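Local coordinates for protein (glyceraldehyde 3-phosphate dehydrogenase) (Sulfolobus solfataricus, PDB 1B7G), which catalyses the phosphorylating oxidation of D-glyceraldehyde 3-phosphate in glycolysis, using NADP in preference to NAD as cofactor, at residues 115-120 / 132-137; 123-128 / 312-317; 80-85 / 105-110; 140-145 / 302-307. The protein carries 1 engineered substitution. All blocks are in the same frame, centred on the assembly; numbering follows the deposited sequence.

Interaction 1. Residues 115-120 / 132-137; sequences ADISFS and KYIRVV
Ser118 OG is gripped by two nitrogens of one arginine. Arg135 NE and NH2 both donate to it, each at 2.8 Å from Ser118 OG. The guanidinium meets the hydroxyl side-on, with the oxygen near its plane. Arg135 leaves the backbone extended, CG anti to the backbone N, and bends at chi3 (64°) to bring that edge round. Ser118 OG lies beside its own backbone N, chi1 -68°, and so faces the arginine. On the other face of the sheet, Phe119 CB presses on Ile134 CG2 at 3.4 Å, and the two side chains cross obliquely. Ile117 and Ile134 run side by side there, CG2 against CG1.

The backbones behind these groups are parallel strands, with Ser118 paired to Arg135 and Phe119 to Val136. Arg135 N gives a straight bond to Ile117 O, 2.7 Å and in the carbonyl plane. Phe119 N returns a weak bond to Arg135 O. At the entry to the pair, Asp116 N bonds Tyr133 O at 2.9 Å. Tyr133 N answers by reaching Asp116 OD2 from above the carboxylate plane, at 3.1 Å. A water donates to the same Asp116 OD2 and accepts from Lys132 N.

Arg135 NH1 has a further bond, to Glu110 O, which ties the guanidinium to the loop after strand 103-106. The contact closes the beta-alpha-beta unit of strand 118-119, helix 121-128 and strand 133-136 in the Rossmann-type domain. Ala128 of that helix covers Ile117, Phe119 and Ile134. Strand 103-106 flanks 133-136 on its other edge, and 118-119 is the outermost strand of the sheet within the chain.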
loop_
_atom_site.group_PDB
_atom_site.type_symbol
_atom_site.label_atom_id
_atom_site.label_comp_id
_atom_site.label_asym_id
_atom_site.label_seq_id
_atom_site.Cartn_x
_atom_site.Cartn_y
_atom_site.Cartn_z
ATOM N N ALA A 115 -3.511 -26.312 -20.477
ATOM C CA ALA A 115 -4.829 -26.582 -19.971
ATOM C C ALA A 115 -5.770 -27.174 -21.024
ATOM O O ALA A 115 -5.445 -27.225 -22.191
ATOM C CB ALA A 115 -5.469 -25.239 -19.546
ATOM N N ASP A 116 -6.983 -27.490 -20.588
ATOM C CA ASP A 116 -8.030 -27.973 -21.456
ATOM C C ASP A 116 -8.899 -26.783 -21.898
ATOM O O ASP A 116 -9.702 -26.963 -22.772
ATOM C CB ASP A 116 -8.954 -29.014 -20.832
ATOM C CG ASP A 116 -8.214 -30.132 -20.136
ATOM O OD1 ASP A 116 -7.251 -30.653 -20.723
ATOM O OD2 ASP A 116 -8.556 -30.423 -18.965
ATOM N N ILE A 117 -8.731 -25.636 -21.247
ATOM C CA ILE A 117 -9.493 -24.471 -21.683
ATOM C C ILE A 117 -8.909 -23.215 -21.021
ATOM O O ILE A 117 -8.245 -23.358 -19.999
ATOM C CB ILE A 117 -10.964 -24.651 -21.315
ATOM C CG1 ILE A 117 -11.860 -23.695 -22.092
ATOM C CG2 ILE A 117 -11.145 -24.504 -19.791
ATOM C CD1 ILE A 117 -13.349 -23.835 -21.852
ATOM N N SER A 118 -9.123 -22.056 -21.619
ATOM C CA SER A 118 -8.714 -20.805 -20.921
ATOM C C SER A 118 -10.016 -20.238 -20.379
ATOM O O SER A 118 -11.084 -20.567 -20.911
ATOM C CB SER A 118 -8.020 -19.800 -21.866
ATOM O OG SER A 118 -6.780 -20.354 -22.229
ATOM N N PHE A 119 -9.936 -19.356 -19.390
ATOM C CA PHE A 119 -11.106 -18.930 -18.650
ATOM C C PHE A 119 -11.110 -17.483 -18.222
ATOM O O PHE A 119 -10.118 -16.916 -17.796
ATOM C CB PHE A 119 -11.040 -19.778 -17.314
ATOM C CG PHE A 119 -12.034 -19.486 -16.240
ATOM C CD1 PHE A 119 -11.870 -18.499 -15.304
ATOM C CD2 PHE A 119 -13.143 -20.326 -16.090
ATOM C CE1 PHE A 119 -12.772 -18.271 -14.293
ATOM C CE2 PHE A 119 -14.089 -20.101 -15.090
ATOM C CZ PHE A 119 -13.904 -19.084 -14.167
ATOM N N SER A 120 -12.277 -16.917 -18.112
ATOM C CA SER A 120 -12.601 -15.688 -17.466
ATOM C C SER A 120 -14.052 -15.818 -17.001
ATOM O O SER A 120 -14.868 -16.010 -17.900
ATOM C CB SER A 120 -12.415 -14.451 -18.361
ATOM O OG SER A 120 -12.264 -13.291 -17.519
ATOM N N LYS A 132 -10.579 -30.416 -16.167
ATOM C CA LYS A 132 -9.635 -30.719 -15.098
ATOM C C LYS A 132 -8.506 -29.716 -15.027
ATOM O O LYS A 132 -7.826 -29.621 -14.001
ATOM C CB LYS A 132 -9.083 -32.155 -15.312
ATOM C CG LYS A 132 -10.240 -33.168 -15.153
ATOM C CD LYS A 132 -9.800 -34.544 -15.636
ATOM C CE LYS A 132 -10.984 -35.505 -15.661
ATOM N NZ LYS A 132 -11.950 -35.167 -16.752
ATOM N N TYR A 133 -8.167 -29.110 -16.168
ATOM C CA TYR A 133 -7.049 -28.170 -16.295
ATOM C C TYR A 133 -7.539 -26.906 -16.974
ATOM O O TYR A 133 -8.178 -27.005 -18.036
ATOM C CB TYR A 133 -5.845 -28.790 -17.016
ATOM C CG TYR A 133 -5.350 -29.993 -16.219
ATOM C CD1 TYR A 133 -4.717 -29.829 -14.993
ATOM C CD2 TYR A 133 -5.620 -31.281 -16.678
ATOM C CE1 TYR A 133 -4.281 -30.932 -14.256
ATOM C CE2 TYR A 133 -5.218 -32.378 -15.931
ATOM C CZ TYR A 133 -4.576 -32.199 -14.732
ATOM O OH TYR A 133 -4.188 -33.314 -14.001
ATOM N N ILE A 134 -7.507 -25.792 -16.271
ATOM C CA ILE A 134 -8.089 -24.520 -16.736
ATOM C C ILE A 134 -6.999 -23.448 -16.718
ATOM O O ILE A 134 -6.245 -23.367 -15.749
ATOM C CB ILE A 134 -9.246 -24.100 -15.811
ATOM C CG1 ILE A 134 -10.452 -25.054 -15.960
ATOM C CG2 ILE A 134 -9.698 -22.664 -16.066
ATOM C CD1 ILE A 134 -11.681 -24.627 -15.165
ATOM N N ARG A 135 -6.882 -22.655 -17.799
ATOM C CA ARG A 135 -5.866 -21.593 -17.769
ATOM C C ARG A 135 -6.572 -20.271 -17.531
ATOM O O ARG A 135 -7.442 -19.905 -18.321
ATOM C CB ARG A 135 -5.059 -21.479 -19.077
ATOM C CG ARG A 135 -3.960 -20.389 -18.922
ATOM C CD ARG A 135 -3.251 -20.201 -20.288
ATOM N NE ARG A 135 -4.206 -19.684 -21.268
ATOM C CZ ARG A 135 -3.864 -19.028 -22.372
ATOM N NH1 ARG A 135 -2.587 -18.758 -22.607
ATOM N NH2 ARG A 135 -4.805 -18.575 -23.180
ATOM N N VAL A 136 -6.381 -19.663 -16.367
ATOM C CA VAL A 136 -6.967 -18.340 -16.154
ATOM C C VAL A 136 -6.104 -17.369 -16.997
ATOM O O VAL A 136 -4.904 -17.328 -16.793
ATOM C CB VAL A 136 -6.941 -17.910 -14.689
ATOM C CG1 VAL A 136 -7.273 -16.416 -14.562
ATOM C CG2 VAL A 136 -7.938 -18.738 -13.823
ATOM N N VAL A 137 -6.696 -16.593 -17.888
ATOM C CA VAL A 137 -5.916 -15.699 -18.753
ATOM C C VAL A 137 -5.136 -14.665 -17.932
ATOM O O VAL A 137 -5.368 -14.476 -16.736
ATOM C CB VAL A 137 -6.776 -14.958 -19.779
ATOM C CG1 VAL A 137 -6.952 -15.822 -21.041
ATOM C CG2 VAL A 137 -8.128 -14.569 -19.218
HETATM O O HOH W 1 -10.624 -32.101 -18.684
#

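Interaction 2. Residues 123-128 / 312-317; sequences CNYNEA and IRASMK
The weakly bonded, kinked helix 121-128 comes nearest to the end of helix 304-315 at Ala128 and Ala314, whose CA atoms are 5.9 Å apart. Tyr125 and Ala314 carry most of the side-chain contact. The CG of Tyr125 is anti to the backbone N (chi1 177°), which sends the ring across to the other helix. Ala314 CB sits over one face of that ring, 3.9 Å from the Tyr125 ring centroid and 17° off its normal. This is a CH-pi contact, displaced toward the rim, near CD2 and CE2. Ala128 CB meets the same methyl, at 4.2 Å from Ala314 CB.

Helix 304-315 ends here in a Schellman motif. Lys317, with positive phi, is its C-prime residue: Lys317 N bonds Ala314 O, and Leu318 N bonds Arg313 O. The phenol reaches past Ala314, and Tyr125 OH lies 3.4 Å from Arg313 CB. The hydroxyl is hydrogen-bonded to Met319 O, just beyond the turn. Arg313 crosses the phenol obliquely and bends at chi2 (-140°), so that its charged end leads away to a salt bridge with Asp25. Phe119 of strand 118-119 touches Tyr125, Ala128 and Ala314.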
loop_
_atom_site.group_PDB
_atom_site.type_symbol
_atom_site.label_atom_id
_atom_site.label_comp_id
_atom_site.label_asym_id
_atom_site.label_seq_id
_atom_site.Cartn_x
_atom_site.Cartn_y
_atom_site.Cartn_z
ATOM N N CYS A 123 -17.174 -14.560 -18.789
ATOM C CA CYS A 123 -17.418 -14.952 -20.151
ATOM C C CYS A 123 -17.726 -16.435 -20.392
ATOM O O CYS A 123 -18.604 -16.659 -21.217
ATOM C CB CYS A 123 -16.240 -14.635 -21.124
ATOM S SG CYS A 123 -15.739 -12.895 -21.080
ATOM N N ASN A 124 -16.989 -17.385 -19.841
ATOM C CA ASN A 124 -17.195 -18.774 -20.236
ATOM C C ASN A 124 -17.062 -19.777 -19.109
ATOM O O ASN A 124 -16.530 -20.887 -19.286
ATOM C CB ASN A 124 -16.199 -19.102 -21.384
ATOM C CG ASN A 124 -14.776 -19.160 -20.871
ATOM O OD1 ASN A 124 -14.483 -18.539 -19.836
ATOM N ND2 ASN A 124 -13.925 -19.948 -21.515
ATOM N N TYR A 125 -17.580 -19.435 -17.941
ATOM C CA TYR A 125 -17.574 -20.394 -16.818
ATOM C C TYR A 125 -18.300 -21.690 -17.228
ATOM O O TYR A 125 -17.745 -22.773 -17.077
ATOM C CB TYR A 125 -18.280 -19.749 -15.642
ATOM C CG TYR A 125 -18.446 -20.581 -14.391
ATOM C CD1 TYR A 125 -19.459 -21.558 -14.263
ATOM C CD2 TYR A 125 -17.617 -20.373 -13.322
ATOM C CE1 TYR A 125 -19.569 -22.275 -13.078
ATOM C CE2 TYR A 125 -17.736 -21.058 -12.136
ATOM C CZ TYR A 125 -18.739 -22.026 -12.017
ATOM O OH TYR A 125 -18.834 -22.699 -10.822
ATOM N N ASN A 126 -19.464 -21.527 -17.863
ATOM C CA ASN A 126 -20.231 -22.700 -18.303
ATOM C C ASN A 126 -19.422 -23.589 -19.210
ATOM O O ASN A 126 -19.488 -24.821 -19.078
ATOM C CB ASN A 126 -21.568 -22.336 -18.925
ATOM C CG ASN A 126 -22.536 -21.710 -17.978
ATOM O OD1 ASN A 126 -22.422 -21.917 -16.765
ATOM N ND2 ASN A 126 -23.460 -20.859 -18.447
ATOM N N GLU A 127 -18.600 -23.017 -20.128
ATOM C CA GLU A 127 -17.785 -23.851 -20.981
ATOM C C GLU A 127 -16.676 -24.545 -20.239
ATOM O O GLU A 127 -16.203 -25.611 -20.675
ATOM C CB GLU A 127 -17.175 -23.041 -22.157
ATOM C CG GLU A 127 -18.174 -22.689 -23.223
ATOM C CD GLU A 127 -19.111 -21.554 -22.889
ATOM O OE1 GLU A 127 -19.093 -20.922 -21.805
ATOM O OE2 GLU A 127 -19.953 -21.254 -23.771
ATOM N N ALA A 128 -16.202 -24.017 -19.123
ATOM C CA ALA A 128 -15.104 -24.589 -18.377
ATOM C C ALA A 128 -15.571 -25.580 -17.285
ATOM O O ALA A 128 -14.692 -26.167 -16.640
ATOM C CB ALA A 128 -14.267 -23.497 -17.687
ATOM N N ILE A 312 -11.802 -22.644 -9.741
ATOM C CA ILE A 312 -11.855 -23.834 -8.878
ATOM C C ILE A 312 -13.276 -24.394 -8.919
ATOM O O ILE A 312 -13.490 -25.563 -9.175
ATOM C CB ILE A 312 -11.471 -23.501 -7.429
ATOM C CG1 ILE A 312 -9.956 -23.265 -7.328
ATOM C CG2 ILE A 312 -11.895 -24.620 -6.488
ATOM C CD1 ILE A 312 -9.499 -22.456 -6.125
ATOM N N ARG A 313 -14.265 -23.537 -8.751
ATOM C CA ARG A 313 -15.652 -23.980 -8.752
ATOM C C ARG A 313 -16.073 -24.571 -10.074
ATOM O O ARG A 313 -16.748 -25.619 -10.065
ATOM C CB ARG A 313 -16.579 -22.847 -8.292
ATOM C CG ARG A 313 -16.262 -22.414 -6.879
ATOM C CD ARG A 313 -17.523 -22.123 -6.062
ATOM N NE ARG A 313 -17.154 -21.647 -4.721
ATOM C CZ ARG A 313 -16.830 -20.394 -4.425
ATOM N NH1 ARG A 313 -16.827 -19.420 -5.357
ATOM N NH2 ARG A 313 -16.507 -20.145 -3.159
ATOM N N ALA A 314 -15.655 -23.989 -11.222
ATOM C CA ALA A 314 -15.977 -24.555 -12.507
ATOM C C ALA A 314 -15.377 -25.948 -12.709
ATOM O O ALA A 314 -16.046 -26.926 -13.034
ATOM C CB ALA A 314 -15.489 -23.664 -13.651
ATOM N N SER A 315 -14.069 -26.050 -12.538
ATOM C CA SER A 315 -13.348 -27.287 -12.691
ATOM C C SER A 315 -13.983 -28.421 -11.854
ATOM O O SER A 315 -14.124 -29.532 -12.350
ATOM C CB SER A 315 -11.922 -27.103 -12.191
ATOM O OG SER A 315 -11.065 -28.172 -12.436
ATOM N N MET A 316 -14.313 -28.111 -10.600
ATOM C CA MET A 316 -14.836 -29.130 -9.681
ATOM C C MET A 316 -16.349 -29.220 -9.726
ATOM O O MET A 316 -16.935 -29.926 -8.908
ATOM C CB MET A 316 -14.423 -28.811 -8.251
ATOM C CG MET A 316 -12.941 -28.649 -8.013
ATOM S SD MET A 316 -12.022 -30.174 -8.288
ATOM C CE MET A 316 -12.557 -31.096 -6.837
ATOM N N LYS A 317 -16.993 -28.498 -10.621
ATOM C CA LYS A 317 -18.439 -28.532 -10.812
ATOM C C LYS A 317 -19.164 -28.323 -9.489
ATOM O O LYS A 317 -20.121 -29.037 -9.155
ATOM C CB LYS A 317 -18.797 -29.887 -11.441
ATOM C CG LYS A 317 -18.024 -30.194 -12.719
ATOM C CD LYS A 317 -18.225 -31.632 -13.194
ATOM C CE LYS A 317 -17.438 -32.631 -12.353
ATOM N NZ LYS A 317 -17.653 -34.034 -12.854
#

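Interaction 3. Residues 80-85 / 105-110; sequences IVVDTT and IFQGGE
Asp83 OD1 accepts two hydrogen bonds from Thr85, and a water lies beside it. Thr85 OG1 donates at 2.6 Å to the syn lone pair of Asp83 OD1. Thr85 N comes from above the carboxylate plane at 3.1 Å from Asp83 OD1, which makes an Asx turn at the end of strand 80-83. The water sits 2.9 Å from Asp83 OD1 and accepts from Gln107 N, so it bridges the two segments. The other carboxylate oxygen, OD2, is bonded to Tyr97 of helix 89-99.

The strands are parallel, with Val82 paired to Ile105. Ile105 N bonds Val81 O at 2.9 Å, and Asp83 N bonds Ile105 O at 2.8 Å. Each donor N sits almost in line with the C=O bond it meets. Beyond the last pair, a side chain takes over from the backbone. Gln107 bends at chi2 (-45°), and its NE2 donates to Asp83 O at 3.1 Å from above the carbonyl plane. Asn308 also bonds Gln107 NE2. Thr84 CG2 lies alongside the glutamine. The Asp83 carboxylate crosses the Phe106 ring obliquely, their planes 37° apart. Ile80 CD1 meets Ile105 CD1 at 4.0 Å.

An alanine in place of Asp83 would remove the acceptor of the Asx turn and would probably loosen both the Thr85 turn and the water link to Gln107.

The strand ends border the cofactor side of the Rossmann-type domain. Gly109, in the type I turn from Gln107 to Glu110, probably binds NAD, as in related enzymes. Several donors converge on the carboxylate of Asp83, which would probably favour its charged form, although the Glu110 carboxylate nearby would work against it.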
loop_
_atom_site.group_PDB
_atom_site.type_symbol
_atom_site.label_atom_id
_atom_site.label_comp_id
_atom_site.label_asym_id
_atom_site.label_seq_id
_atom_site.Cartn_x
_atom_site.Cartn_y
_atom_site.Cartn_z
ATOM N N ILE A 80 -7.463 -30.147 -5.529
ATOM C CA ILE A 80 -7.192 -29.314 -6.727
ATOM C C ILE A 80 -6.061 -28.332 -6.444
ATOM O O ILE A 80 -5.908 -27.813 -5.328
ATOM C CB ILE A 80 -8.425 -28.515 -7.164
ATOM C CG1 ILE A 80 -8.188 -27.652 -8.429
ATOM C CG2 ILE A 80 -8.855 -27.573 -6.028
ATOM C CD1 ILE A 80 -9.524 -27.224 -9.088
ATOM N N VAL A 81 -5.205 -28.081 -7.450
ATOM C CA VAL A 81 -4.077 -27.191 -7.227
ATOM C C VAL A 81 -4.242 -25.868 -8.014
ATOM O O VAL A 81 -4.652 -25.961 -9.181
ATOM C CB VAL A 81 -2.769 -27.834 -7.713
ATOM C CG1 VAL A 81 -1.575 -26.932 -7.387
ATOM C CG2 VAL A 81 -2.557 -29.224 -7.111
ATOM N N VAL A 82 -4.013 -24.744 -7.375
ATOM C CA VAL A 82 -3.927 -23.440 -8.021
ATOM C C VAL A 82 -2.422 -23.169 -8.293
ATOM O O VAL A 82 -1.622 -22.944 -7.384
ATOM C CB VAL A 82 -4.479 -22.233 -7.280
ATOM C CG1 VAL A 82 -4.359 -20.964 -8.154
ATOM C CG2 VAL A 82 -5.961 -22.405 -6.936
ATOM N N ASP A 83 -2.041 -23.312 -9.555
ATOM C CA ASP A 83 -0.635 -23.129 -9.927
ATOM C C ASP A 83 -0.397 -21.654 -10.242
ATOM O O ASP A 83 -1.013 -21.130 -11.171
ATOM C CB ASP A 83 -0.269 -24.021 -11.109
ATOM C CG ASP A 83 1.190 -23.935 -11.514
ATOM O OD1 ASP A 83 1.744 -22.827 -11.681
ATOM O OD2 ASP A 83 1.801 -25.007 -11.711
ATOM N N THR A 84 0.460 -21.045 -9.446
ATOM C CA THR A 84 0.800 -19.629 -9.591
ATOM C C THR A 84 2.308 -19.460 -9.656
ATOM O O THR A 84 2.874 -18.492 -9.146
ATOM C CB THR A 84 0.228 -18.763 -8.467
ATOM O OG1 THR A 84 0.720 -19.190 -7.197
ATOM C CG2 THR A 84 -1.286 -18.790 -8.427
ATOM N N THR A 85 2.976 -20.414 -10.274
ATOM C CA THR A 85 4.398 -20.433 -10.468
ATOM C C THR A 85 4.783 -19.463 -11.616
ATOM O O THR A 85 3.946 -19.143 -12.440
ATOM C CB THR A 85 4.874 -21.847 -10.860
ATOM O OG1 THR A 85 4.249 -22.264 -12.091
ATOM C CG2 THR A 85 4.525 -22.832 -9.758
ATOM N N ILE A 105 -5.445 -25.337 -11.859
ATOM C CA ILE A 105 -5.751 -24.027 -12.445
ATOM C C ILE A 105 -4.419 -23.335 -12.779
ATOM O O ILE A 105 -3.580 -23.219 -11.855
ATOM C CB ILE A 105 -6.490 -23.109 -11.465
ATOM C CG1 ILE A 105 -7.678 -23.776 -10.741
ATOM C CG2 ILE A 105 -6.977 -21.854 -12.185
ATOM C CD1 ILE A 105 -8.743 -24.306 -11.665
ATOM N N PHE A 106 -4.225 -22.902 -14.031
ATOM C CA PHE A 106 -2.921 -22.258 -14.324
ATOM C C PHE A 106 -3.079 -20.772 -14.611
ATOM O O PHE A 106 -4.191 -20.291 -14.826
ATOM C CB PHE A 106 -2.167 -22.935 -15.437
ATOM C CG PHE A 106 -1.802 -24.376 -15.340
ATOM C CD1 PHE A 106 -2.717 -25.356 -15.730
ATOM C CD2 PHE A 106 -0.567 -24.791 -14.910
ATOM C CE1 PHE A 106 -2.376 -26.684 -15.686
ATOM C CE2 PHE A 106 -0.229 -26.118 -14.821
ATOM C CZ PHE A 106 -1.143 -27.069 -15.242
ATOM N N GLN A 107 -1.971 -20.022 -14.574
ATOM C CA GLN A 107 -2.034 -18.575 -14.789
ATOM C C GLN A 107 -1.788 -18.218 -16.241
ATOM O O GLN A 107 -1.260 -19.039 -16.994
ATOM C CB GLN A 107 -1.118 -17.822 -13.824
ATOM C CG GLN A 107 -1.455 -18.189 -12.349
ATOM C CD GLN A 107 -2.929 -18.201 -12.067
ATOM O OE1 GLN A 107 -3.628 -17.218 -12.313
ATOM N NE2 GLN A 107 -3.463 -19.328 -11.543
ATOM N N GLY A 108 -2.166 -17.018 -16.656
ATOM C CA GLY A 108 -2.089 -16.577 -18.020
ATOM C C GLY A 108 -0.796 -16.553 -18.777
ATOM O O GLY A 108 -0.770 -16.414 -20.010
ATOM N N GLY A 109 0.334 -16.673 -18.106
ATOM C CA GLY A 109 1.671 -16.645 -18.636
ATOM C C GLY A 109 2.046 -17.979 -19.277
ATOM O O GLY A 109 3.044 -18.087 -19.981
ATOM N N GLU A 110 1.249 -19.001 -18.995
ATOM C CA GLU A 110 1.435 -20.317 -19.580
ATOM C C GLU A 110 0.854 -20.368 -20.994
ATOM O O GLU A 110 0.000 -19.541 -21.314
ATOM C CB GLU A 110 0.698 -21.367 -18.719
ATOM C CG GLU A 110 1.362 -21.507 -17.345
ATOM C CD GLU A 110 2.800 -21.966 -17.385
ATOM O OE1 GLU A 110 3.167 -22.828 -18.212
ATOM O OE2 GLU A 110 3.604 -21.505 -16.545
HETATM O O HOH W 2 0.610 -21.350 -13.954
HETATM O O HOH W 3 2.506 -19.623 -14.540
#

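Interaction 4. Residues 140-145 / 302-307; sequences NTTALL and SIVVPE. With SO4 (sulfate ion), chain C.
Thr142 holds CG2 anti to its backbone N, with OG1 beside that N (chi1 -62°), so the methyl points across at helix 304-315. Ile303 reaches back with CG1 anti to its backbone N (chi1 -180°). The two side chains slide past each other in opposite directions, with Thr142 CG2 3.9 Å from Ile303 CG1. Glu307 meets the same methyl tip to tip, through its CG. Ile303 CD1 then rests on Ala143 CB at 3.8 Å. Val304 CG1 lies 3.6 Å from Thr142 OG1, whose hydrogen bond goes to Ser138 O. No hydrogen bond crosses between the segments.

Asn140 turns away from this packing and binds a sulfate ion. Its backbone N donates to sulfate O3 at 2.8 Å, and Asn140 ND2 donates to sulfate O2 at 2.9 Å. Ser138, His193 and Arg166 complete the grip, consistent with the inorganic phosphate site found here. The N-terminal end of helix 139-152, with its partial positive dipole, would probably favour the anion. His221 bonds Asn140 OD1 and so fixes which way the amide is turned. A leucine in place of Asn140 would lose the ND2 donor and would probably weaken anion binding.

Glu307 forms salt bridges with Arg146 and Arg245. Helix 139-152 packs against segment 302-307 through Thr142 and Ala143, and Ala143 and Leu144 also touch strand 291-298 of the mixed sheet.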
loop_
_atom_site.group_PDB
_atom_site.type_symbol
_atom_site.label_atom_id
_atom_site.label_comp_id
_atom_site.label_asym_id
_atom_site.label_seq_id
_atom_site.Cartn_x
_atom_site.Cartn_y
_atom_site.Cartn_z
ATOM N N ASN A 140 -3.962 -8.581 -18.054
ATOM C CA ASN A 140 -4.537 -7.627 -19.026
ATOM C C ASN A 140 -5.509 -8.337 -19.948
ATOM O O ASN A 140 -6.470 -7.715 -20.390
ATOM C CB ASN A 140 -3.395 -6.930 -19.801
ATOM C CG ASN A 140 -2.758 -5.859 -18.915
ATOM O OD1 ASN A 140 -3.466 -5.074 -18.287
ATOM N ND2 ASN A 140 -1.447 -5.812 -18.852
ATOM N N THR A 141 -5.341 -9.664 -20.153
ATOM C CA THR A 141 -6.320 -10.361 -21.000
ATOM C C THR A 141 -7.659 -10.389 -20.264
ATOM O O THR A 141 -8.743 -10.229 -20.822
ATOM C CB THR A 141 -5.871 -11.789 -21.314
ATOM O OG1 THR A 141 -4.538 -11.778 -21.852
ATOM C CG2 THR A 141 -6.803 -12.425 -22.352
ATOM N N THR A 142 -7.564 -10.649 -18.938
ATOM C CA THR A 142 -8.779 -10.648 -18.112
ATOM C C THR A 142 -9.530 -9.347 -18.192
ATOM O O THR A 142 -10.765 -9.320 -18.270
ATOM C CB THR A 142 -8.454 -10.972 -16.649
ATOM O OG1 THR A 142 -7.883 -12.288 -16.535
ATOM C CG2 THR A 142 -9.704 -10.933 -15.771
ATOM N N ALA A 143 -8.806 -8.199 -18.095
ATOM C CA ALA A 143 -9.488 -6.915 -18.086
ATOM C C ALA A 143 -10.171 -6.678 -19.444
ATOM O O ALA A 143 -11.291 -6.202 -19.462
ATOM C CB ALA A 143 -8.486 -5.795 -17.764
ATOM N N LEU A 144 -9.534 -7.117 -20.518
ATOM C CA LEU A 144 -10.162 -6.958 -21.856
ATOM C C LEU A 144 -11.432 -7.834 -21.969
ATOM O O LEU A 144 -12.454 -7.388 -22.459
ATOM C CB LEU A 144 -9.145 -7.354 -22.905
ATOM C CG LEU A 144 -8.053 -6.360 -23.359
ATOM C CD1 LEU A 144 -6.921 -7.147 -23.989
ATOM C CD2 LEU A 144 -8.623 -5.357 -24.360
ATOM N N LEU A 145 -11.384 -9.086 -21.500
ATOM C CA LEU A 145 -12.538 -9.973 -21.530
ATOM C C LEU A 145 -13.702 -9.496 -20.684
ATOM O O LEU A 145 -14.837 -9.507 -21.186
ATOM C CB LEU A 145 -12.152 -11.407 -21.114
ATOM C CG LEU A 145 -11.285 -12.087 -22.193
ATOM C CD1 LEU A 145 -10.646 -13.350 -21.649
ATOM C CD2 LEU A 145 -12.156 -12.309 -23.430
ATOM N N SER A 302 -3.826 -8.053 -8.355
ATOM C CA SER A 302 -5.048 -8.686 -7.863
ATOM C C SER A 302 -6.151 -9.018 -8.835
ATOM O O SER A 302 -7.086 -9.728 -8.391
ATOM C CB SER A 302 -5.627 -7.740 -6.799
ATOM O OG SER A 302 -6.126 -6.543 -7.309
ATOM N N ILE A 303 -6.214 -8.484 -10.038
ATOM C CA ILE A 303 -7.340 -8.738 -10.918
ATOM C C ILE A 303 -7.679 -10.203 -11.123
ATOM O O ILE A 303 -8.883 -10.525 -11.083
ATOM C CB ILE A 303 -7.196 -8.023 -12.287
ATOM C CG1 ILE A 303 -8.442 -8.349 -13.133
ATOM C CG2 ILE A 303 -5.873 -8.442 -12.954
ATOM C CD1 ILE A 303 -8.623 -7.395 -14.336
ATOM N N VAL A 304 -6.711 -11.112 -11.162
ATOM C CA VAL A 304 -7.035 -12.510 -11.409
ATOM C C VAL A 304 -7.400 -13.300 -10.153
ATOM O O VAL A 304 -7.768 -14.483 -10.292
ATOM C CB VAL A 304 -6.005 -13.288 -12.224
ATOM C CG1 VAL A 304 -5.829 -12.673 -13.614
ATOM C CG2 VAL A 304 -4.653 -13.458 -11.554
ATOM N N VAL A 305 -7.277 -12.739 -8.980
ATOM C CA VAL A 305 -7.626 -13.467 -7.749
ATOM C C VAL A 305 -9.029 -14.012 -7.736
ATOM O O VAL A 305 -9.154 -15.251 -7.657
ATOM C CB VAL A 305 -7.273 -12.590 -6.528
ATOM C CG1 VAL A 305 -7.691 -13.213 -5.201
ATOM C CG2 VAL A 305 -5.739 -12.420 -6.562
ATOM N N PRO A 306 -10.099 -13.245 -7.896
ATOM C CA PRO A 306 -11.449 -13.747 -7.948
ATOM C C PRO A 306 -11.659 -14.729 -9.084
ATOM O O PRO A 306 -12.346 -15.766 -8.895
ATOM C CB PRO A 306 -12.353 -12.536 -7.992
ATOM C CG PRO A 306 -11.468 -11.452 -8.547
ATOM C CD PRO A 306 -10.062 -11.770 -8.112
ATOM N N GLU A 307 -11.005 -14.562 -10.234
ATOM C CA GLU A 307 -11.064 -15.464 -11.348
ATOM C C GLU A 307 -10.555 -16.858 -10.991
ATOM O O GLU A 307 -11.151 -17.867 -11.374
ATOM C CB GLU A 307 -10.238 -14.940 -12.571
ATOM C CG GLU A 307 -10.653 -13.538 -13.003
ATOM C CD GLU A 307 -12.109 -13.412 -13.386
ATOM O OE1 GLU A 307 -12.654 -14.433 -13.854
ATOM O OE2 GLU A 307 -12.763 -12.361 -13.158
HETATM S S SO4 C . -0.128 -9.294 -19.344
HETATM O O1 SO4 C . 1.154 -9.664 -18.756
HETATM O O2 SO4 C . 0.034 -7.920 -20.075
HETATM O O3 SO4 C . -1.258 -9.103 -18.439
HETATM O O4 SO4 C . -0.428 -10.345 -20.333
#

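Overall arrangement
Interactions 1 and 3 lie in the parallel sheet, centres about 9 Å apart, where strands 103-106 and 133-136 are neighbours. Backbone bonds between Phe106 and residues Ile134 and Val136 join them. Interaction 3 closes first along the chain, then interaction 1. Interaction 2 centres about 9 Å from interaction 1 and packs helix 121-128 on helix 304-315. Interaction 4 uses the other end of helix 304-315, its centre about 15 Å from that of interaction 2, and is nested inside the loop that interaction 2 closes. That helix thus runs along the Rossmann-type domain and meets the helix carrying the anion site, linking the nucleotide-binding sheet to the catalytic region.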